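Local coordinates for putative glycosyl hydrolase (Bacteroides thetaiotaomicron VPI-5482, PDB 3K11), which is probably a hydrolase of the glycosyl hydrolase 88 family, which includes unsaturated glucuronyl hydrolases, its own substrate being unknown, at residues 70-75 and 119-124; 77-82 and 112-117; 301-306 and 315-320. All coordinates share one frame; numbering follows the deposited sequence. Where two conformers were deposited one is given.

Contact 1: 70-75 and 119-124; sequences AQLERG and PHFKRV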
# COMPACT_ATOMS: atom_id res chain seq x y z
N ALA A 70 -37.76 -1.06 38.47
CA ALA A 70 -36.82 0.07 38.41
C ALA A 70 -35.69 -0.19 37.43
O ALA A 70 -35.17 -1.33 37.36
CB ALA A 70 -36.25 0.35 39.81
N GLN A 71 -35.31 0.85 36.66
CA GLN A 71 -34.16 0.78 35.81
C GLN A 71 -33.54 2.17 35.72
O GLN A 71 -34.20 3.17 35.98
CB GLN A 71 -34.53 0.30 34.42
CG GLN A 71 -35.44 1.25 33.68
CD GLN A 71 -35.69 0.86 32.24
OE1 GLN A 71 -35.41 -0.28 31.82
NE2 GLN A 71 -36.19 1.81 31.47
N LEU A 72 -32.30 2.22 35.30
CA LEU A 72 -31.68 3.51 34.99
C LEU A 72 -32.41 4.05 33.76
O LEU A 72 -32.70 3.30 32.81
CB LEU A 72 -30.20 3.32 34.70
CG LEU A 72 -29.32 2.71 35.80
CD1 LEU A 72 -27.90 2.68 35.38
CD2 LEU A 72 -29.53 3.52 37.12
N GLU A 73 -32.74 5.33 33.77
CA GLU A 73 -33.40 5.96 32.63
C GLU A 73 -32.54 5.78 31.39
O GLU A 73 -31.32 6.03 31.42
CB GLU A 73 -33.63 7.46 32.91
CG GLU A 73 -34.33 8.13 31.75
CD GLU A 73 -34.61 9.57 31.97
OE1 GLU A 73 -34.13 10.13 32.96
OE2 GLU A 73 -35.28 10.16 31.09
N ARG A 74 -33.14 5.37 30.27
CA ARG A 74 -32.36 5.10 29.10
C ARG A 74 -32.19 6.36 28.27
O ARG A 74 -33.14 6.85 27.69
CB ARG A 74 -33.04 4.03 28.27
CG ARG A 74 -33.34 2.73 29.00
CD ARG A 74 -32.13 2.12 29.46
NE ARG A 74 -32.25 0.69 29.79
CZ ARG A 74 -31.94 0.13 30.96
NH1 ARG A 74 -31.65 0.85 32.04
NH2 ARG A 74 -31.95 -1.19 31.06
N GLY A 75 -31.00 6.91 28.25
CA GLY A 75 -30.63 7.98 27.31
C GLY A 75 -29.95 7.30 26.14
O GLY A 75 -30.01 6.09 26.03
N PRO A 119 -26.28 -0.33 45.66
CA PRO A 119 -26.74 -1.18 46.77
C PRO A 119 -28.23 -1.49 46.78
O PRO A 119 -28.65 -2.56 47.25
CB PRO A 119 -26.38 -0.37 48.01
CG PRO A 119 -25.40 0.61 47.60
CD PRO A 119 -25.61 0.90 46.14
N HIS A 120 -29.05 -0.55 46.31
CA HIS A 120 -30.50 -0.79 46.26
C HIS A 120 -30.83 -1.77 45.17
O HIS A 120 -31.67 -2.64 45.33
CB HIS A 120 -31.24 0.52 46.04
CG HIS A 120 -31.09 1.49 47.17
ND1 HIS A 120 -31.76 1.35 48.37
CD2 HIS A 120 -30.34 2.62 47.28
CE1 HIS A 120 -31.43 2.34 49.17
NE2 HIS A 120 -30.57 3.13 48.54
N PHE A 121 -30.21 -1.62 44.01
CA PHE A 121 -30.43 -2.58 42.95
C PHE A 121 -29.92 -3.98 43.32
O PHE A 121 -30.49 -4.97 42.90
CB PHE A 121 -29.77 -2.09 41.67
CG PHE A 121 -30.56 -1.04 40.93
CD1 PHE A 121 -31.61 -1.40 40.12
CD2 PHE A 121 -30.20 0.30 41.00
CE1 PHE A 121 -32.30 -0.44 39.38
CE2 PHE A 121 -30.88 1.28 40.25
CZ PHE A 121 -31.93 0.90 39.44
N LYS A 122 -28.82 -4.05 44.06
CA LYS A 122 -28.34 -5.32 44.60
C LYS A 122 -29.41 -5.97 45.48
O LYS A 122 -29.65 -7.17 45.36
CB LYS A 122 -27.06 -5.09 45.41
CG LYS A 122 -26.40 -6.38 45.87
CD LYS A 122 -25.07 -6.10 46.53
CE LYS A 122 -24.49 -7.40 47.16
NZ LYS A 122 -23.16 -7.16 47.78
N ARG A 123 -30.05 -5.19 46.34
CA ARG A 123 -31.13 -5.69 47.19
C ARG A 123 -32.33 -6.18 46.37
O ARG A 123 -33.00 -7.14 46.76
CB ARG A 123 -31.56 -4.60 48.17
CG ARG A 123 -32.56 -5.07 49.22
CD ARG A 123 -33.26 -3.93 49.87
NE ARG A 123 -34.09 -3.19 48.91
CZ ARG A 123 -33.93 -1.92 48.57
NH1 ARG A 123 -32.97 -1.14 49.12
NH2 ARG A 123 -34.78 -1.40 47.68
N VAL A 124 -32.65 -5.49 45.29
CA VAL A 124 -33.71 -5.94 44.39
C VAL A 124 -33.31 -7.26 43.74
O VAL A 124 -34.11 -8.20 43.65
CB VAL A 124 -34.01 -4.92 43.27
CG1 VAL A 124 -34.94 -5.54 42.23
CG2 VAL A 124 -34.57 -3.65 43.87
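F121 carries this contact from the helix side, reaching across to A70, Q71 and L72. The apolar touches come first. The ring's CE1 lies 4.1 Å from A70 CB, and on its other flank CE2 is 4.1 Å from L72 CD2. The phenyl group thus spans two strand residues, the leucine methyl approaching it obliquely. Q71 CA lies at the ring edge, 4.2 Å from F121 CE1. On the helix, CG of F121 lies opposite the carbonyl carbon and beside the backbone N (chi1 -79°), which carries the ring out from the helix to the strand.

The polar element is slight. A70 O also lies at the ring edge, near its plane and 3.6 Å from F121 CE1, touching it side-on, so any electrostatic gain is probably small.

Within segment 70-75, R74 folds back on its own chain, and its NH1 donates to L72 O at 2.8 Å, a bent bond of 137°. Q71 OE1 lies over one face of that guanidinium, 3.6 Å above its plane, and D132 takes NH2 in a salt bridge, so the arginine is held from several directions. D132 also accepts from L72 N, which holds the backbone of the very leucine that meets the ring.

The strand and helix axes are 10.5 Å apart at closest approach and run at 140°, so a single long aromatic side chain does most of the bridging. V51 of strand 51-53, the middle strand of the small antiparallel sheet, packs on both A70 and F121. L135 of helix 133-139 touches both L72 and F121, so the ring is wedged between the edge strand 70-72, its sheet neighbour and helices 101-128 and 133-139.

Contact 2: 77-82 and 112-117; sequences FRLASY and RFLAEV
L79 and A80 press onto F113 and L114 where the loop before helix 82-98 runs past helix 101-128, in a fold expected to be the (alpha/alpha)6 barrel of the six-hairpin glycosidases. The innermost shell is entirely apolar. One methyl, L79 CD1, does double duty: it lies 4.0 Å from F113 CE2 and also meets L114 CD2 at 4.4 Å. The leucine crosses the phenylalanine side chain at about a right angle, coming at the ring obliquely. L114 uses both prongs of its fork, for its CD1 reaches A80 CB at 4.4 Å while CD2 stays with L79.

These separations are those of ordinary van der Waals packing, with nothing forced. F113 swings out with CG opposite the backbone N (chi1 167°), and one turn later V117 CG2 lies 4.2 Å above one face of its ring, offset toward the rim. V51 of the neighbouring sheet packs on F113 and V117 as well, while I138 of helix 133-139 closes over A80 and L114.

Farther out, polar bonds set the loop in place. L79 O is hydrogen-bonded to Y88 OH of helix 82-98, tying the leucine's backbone to the helix that follows. Right after A80, S81 serves as N-cap of helix 82-98, its OG hydrogen-bonded to W84 N.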
# COMPACT_ATOMS: atom_id res chain seq x y z
N PHE A 77 -26.79 6.90 25.62
CA PHE A 77 -25.58 6.18 25.99
C PHE A 77 -25.65 5.63 27.41
O PHE A 77 -26.16 6.31 28.31
CB PHE A 77 -24.41 7.13 25.91
CG PHE A 77 -24.32 7.83 24.60
CD1 PHE A 77 -23.98 7.10 23.46
CD2 PHE A 77 -24.67 9.17 24.47
CE1 PHE A 77 -23.97 7.71 22.22
CE2 PHE A 77 -24.63 9.79 23.25
CZ PHE A 77 -24.27 9.04 22.11
N ARG A 78 -25.11 4.41 27.59
CA ARG A 78 -25.11 3.71 28.90
C ARG A 78 -24.07 4.36 29.79
O ARG A 78 -22.99 4.74 29.32
CB ARG A 78 -24.81 2.21 28.71
CG ARG A 78 -25.92 1.43 28.01
CD ARG A 78 -25.49 0.07 27.40
NE ARG A 78 -24.59 0.29 26.24
CZ ARG A 78 -23.38 -0.27 26.05
NH1 ARG A 78 -22.88 -1.18 26.90
NH2 ARG A 78 -22.68 0.06 24.98
N LEU A 79 -24.41 4.54 31.07
CA LEU A 79 -23.51 5.18 32.04
C LEU A 79 -22.29 4.38 32.46
O LEU A 79 -21.31 4.98 32.91
CB LEU A 79 -24.28 5.53 33.32
CG LEU A 79 -25.28 6.70 33.30
CD1 LEU A 79 -26.06 6.85 34.65
CD2 LEU A 79 -24.54 8.00 33.04
N ALA A 80 -22.36 3.05 32.38
CA ALA A 80 -21.27 2.23 32.90
C ALA A 80 -20.76 1.23 31.91
O ALA A 80 -20.18 0.20 32.29
CB ALA A 80 -21.67 1.55 34.16
N SER A 81 -20.86 1.57 30.62
CA SER A 81 -20.25 0.76 29.61
C SER A 81 -18.74 1.10 29.58
O SER A 81 -18.31 2.11 30.14
CB SER A 81 -20.84 1.15 28.28
OG SER A 81 -20.49 2.49 28.00
N TYR A 82 -17.92 0.28 28.94
CA TYR A 82 -16.50 0.63 28.88
C TYR A 82 -16.30 1.91 28.09
O TYR A 82 -15.42 2.70 28.41
CB TYR A 82 -15.66 -0.52 28.33
CG TYR A 82 -15.76 -0.80 26.86
CD1 TYR A 82 -14.97 -0.08 25.95
CD2 TYR A 82 -16.50 -1.83 26.37
CE1 TYR A 82 -15.02 -0.34 24.62
CE2 TYR A 82 -16.53 -2.10 25.03
CZ TYR A 82 -15.79 -1.33 24.15
OH TYR A 82 -15.75 -1.62 22.79
N ARG A 112 -21.40 9.47 41.84
CA ARG A 112 -22.11 9.49 43.12
C ARG A 112 -23.49 8.82 42.99
O ARG A 112 -23.94 8.17 43.91
CB ARG A 112 -22.24 10.92 43.64
CG ARG A 112 -20.91 11.45 44.11
CD ARG A 112 -20.94 12.92 44.45
NE ARG A 112 -19.58 13.34 44.75
CZ ARG A 112 -18.99 13.23 45.94
NH1 ARG A 112 -19.64 12.76 46.98
NH2 ARG A 112 -17.74 13.60 46.09
N PHE A 113 -24.13 8.99 41.83
CA PHE A 113 -25.42 8.41 41.54
C PHE A 113 -25.28 6.89 41.49
O PHE A 113 -26.05 6.18 42.10
CB PHE A 113 -25.95 8.93 40.20
CG PHE A 113 -27.14 8.15 39.67
CD1 PHE A 113 -28.38 8.24 40.29
CD2 PHE A 113 -27.01 7.33 38.57
CE1 PHE A 113 -29.47 7.54 39.81
CE2 PHE A 113 -28.08 6.62 38.07
CZ PHE A 113 -29.32 6.72 38.69
N LEU A 114 -24.31 6.40 40.75
CA LEU A 114 -24.11 4.95 40.67
C LEU A 114 -23.78 4.36 42.06
O LEU A 114 -24.28 3.29 42.40
CB LEU A 114 -23.01 4.61 39.68
CG LEU A 114 -23.34 4.86 38.19
CD1 LEU A 114 -22.10 4.57 37.35
CD2 LEU A 114 -24.56 4.04 37.73
N ALA A 115 -22.94 5.05 42.82
CA ALA A 115 -22.60 4.61 44.22
C ALA A 115 -23.83 4.56 45.11
O ALA A 115 -24.00 3.66 45.95
CB ALA A 115 -21.53 5.54 44.84
N GLU A 116 -24.70 5.55 44.94
CA GLU A 116 -25.90 5.63 45.73
C GLU A 116 -26.86 4.50 45.39
O GLU A 116 -27.40 3.89 46.29
CB GLU A 116 -26.59 6.95 45.46
CG GLU A 116 -27.85 7.14 46.27
CD GLU A 116 -28.57 8.40 45.91
OE1 GLU A 116 -28.27 8.99 44.83
OE2 GLU A 116 -29.44 8.78 46.69
N VAL A 117 -27.10 4.27 44.10
CA VAL A 117 -28.17 3.33 43.73
C VAL A 117 -27.74 1.88 43.67
O VAL A 117 -28.57 0.99 43.85
CB VAL A 117 -28.89 3.75 42.39
CG1 VAL A 117 -29.50 5.17 42.52
CG2 VAL A 117 -28.00 3.61 41.19

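Contact 3: 301-306 and 315-320; sequences RGVTAL and QLLDCN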
# COMPACT_ATOMS: atom_id res chain seq x y z
N ARG A 301 5.57 5.49 15.58
CA ARG A 301 6.13 5.58 14.25
C ARG A 301 5.31 4.82 13.20
O ARG A 301 5.17 5.28 12.07
CB ARG A 301 7.60 5.13 14.24
CG ARG A 301 8.53 6.12 14.91
CD ARG A 301 9.99 5.76 14.66
NE ARG A 301 10.42 4.60 15.41
CZ ARG A 301 10.89 4.63 16.67
NH1 ARG A 301 10.99 5.77 17.37
NH2 ARG A 301 11.22 3.50 17.26
N GLY A 302 4.81 3.64 13.55
CA GLY A 302 4.02 2.82 12.62
C GLY A 302 2.66 3.39 12.34
O GLY A 302 2.22 3.40 11.21
N VAL A 303 1.99 3.87 13.38
CA VAL A 303 0.67 4.47 13.23
C VAL A 303 0.74 5.76 12.43
O VAL A 303 -0.02 5.95 11.47
CB VAL A 303 -0.04 4.72 14.62
CG1 VAL A 303 -1.30 5.65 14.44
CG2 VAL A 303 -0.40 3.35 15.31
N THR A 304 1.66 6.66 12.79
CA THR A 304 1.64 7.98 12.21
C THR A 304 1.97 7.93 10.73
O THR A 304 1.43 8.71 9.98
CB THR A 304 2.59 8.92 12.90
OG1 THR A 304 3.89 8.32 12.96
CG2 THR A 304 2.12 9.24 14.33
N ALA A 305 2.81 6.99 10.32
CA ALA A 305 3.17 6.86 8.89
C ALA A 305 1.94 6.57 8.04
O ALA A 305 2.00 6.77 6.83
CB ALA A 305 4.18 5.75 8.71
N LEU A 306 0.88 6.02 8.64
CA LEU A 306 -0.30 5.63 7.87
C LEU A 306 -1.47 6.60 7.97
O LEU A 306 -2.58 6.29 7.52
CB LEU A 306 -0.71 4.22 8.28
CG LEU A 306 0.37 3.17 7.96
CD1 LEU A 306 0.02 1.82 8.70
CD2 LEU A 306 0.53 2.99 6.42
N GLN A 315 -9.74 2.17 8.86
CA GLN A 315 -10.35 1.09 9.68
C GLN A 315 -9.40 -0.09 9.87
O GLN A 315 -9.25 -0.61 10.96
CB GLN A 315 -11.64 0.64 9.01
CG GLN A 315 -12.28 -0.62 9.48
CD GLN A 315 -12.99 -0.51 10.77
OE1 GLN A 315 -12.75 0.40 11.57
NE2 GLN A 315 -13.88 -1.47 11.01
N LEU A 316 -8.78 -0.53 8.77
CA LEU A 316 -7.58 -1.41 8.84
C LEU A 316 -6.44 -0.47 8.46
O LEU A 316 -6.40 0.06 7.34
CB LEU A 316 -7.65 -2.59 7.89
CG LEU A 316 -8.66 -3.69 8.32
CD1 LEU A 316 -8.67 -4.89 7.34
CD2 LEU A 316 -8.45 -4.15 9.78
N LEU A 317 -5.51 -0.27 9.39
CA LEU A 317 -4.57 0.85 9.29
C LEU A 317 -3.72 0.83 8.06
O LEU A 317 -3.43 1.91 7.45
CB LEU A 317 -3.68 0.91 10.50
CG LEU A 317 -4.30 1.36 11.82
CD1 LEU A 317 -3.33 1.02 12.98
CD2 LEU A 317 -4.66 2.88 11.80
N ASP A 318 -3.35 -0.40 7.67
CA ASP A 318 -2.44 -0.64 6.56
C ASP A 318 -3.16 -1.02 5.28
O ASP A 318 -2.53 -1.56 4.35
CB ASP A 318 -1.39 -1.70 6.92
CG ASP A 318 -2.00 -3.02 7.35
OD1 ASP A 318 -3.21 -3.05 7.68
OD2 ASP A 318 -1.24 -4.03 7.38
N CYS A 319 -4.45 -0.70 5.22
CA CYS A 319 -5.29 -0.96 4.04
C CYS A 319 -5.93 0.37 3.65
O CYS A 319 -6.95 0.76 4.23
CB CYS A 319 -6.38 -1.99 4.37
SG CYS A 319 -5.66 -3.59 4.76
N ASN A 320 -5.31 1.08 2.69
CA ASN A 320 -5.76 2.44 2.37
C ASN A 320 -7.07 2.50 1.58
O ASN A 320 -7.55 3.59 1.27
CB ASN A 320 -4.63 3.29 1.78
CG ASN A 320 -4.37 3.04 0.33
OD1 ASN A 320 -5.01 2.19 -0.27
ND2 ASN A 320 -3.47 3.84 -0.27
O HOH W 1 -4.38 4.42 8.29
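L306 lies against the flat peptide group joining L317 and D318: its CD1 sits over one face of that plane, 3.9 Å from L317 C. On the same side, beyond the oxygen, L306 CB lies 3.7 Å from L317 O. One methyl thus covers part of one face, and the carbonyl oxygen also accepts from a water. That water donates to L317 O at 2.8 Å and to L306 O at 2.7 Å, clamping the two backbones through one molecule.

Around the peptide the packing is between aliphatic groups. L306 CD1 also touches L317 CB at 4.2 Å and D318 CB at the same distance, while V303 CG2 and L317 CD1 meet more loosely at 4.4 Å. D318 has its CG between the backbone N and the carbonyl carbon (chi1 57°), and its carboxylate turns off to the salt bridge of OD2 with K245 NZ.

Y332 of helix 326-342 touches both V303 and L317. The last residue, N320, is hydrogen-bonded to N320 of the second and of the third subunit, so the loop also reaches the trimer interface.

The L317-D318 peptide is the central one of a type I beta turn from L316 to C319, closed by C319 N to L316 O at 3.0 Å; the contact is a turn packed on the C-terminal end of a helix.

Overall arrangement
From the N terminus, strand 70-72 opens contact 1, which closes only at residues 119-124 of helix 101-128. Contact 2 is nested inside that loop: 77-82 leads into helix 82-98, and 112-117 lies earlier on the same long helix. The two touch directly, L72 CD2 being 3.6 Å from F113 CE2, so together they fasten the small sheet and the loop after it along one helix. Both also reach the second subunit. Contact 3 follows in series, closing a short loop between helix 289-304 and a turn beyond strand 313-314. It lies on the opposite side of the chain's centre from the other two, about 43 Å from contact 1 and 35 Å from contact 2, centre to centre.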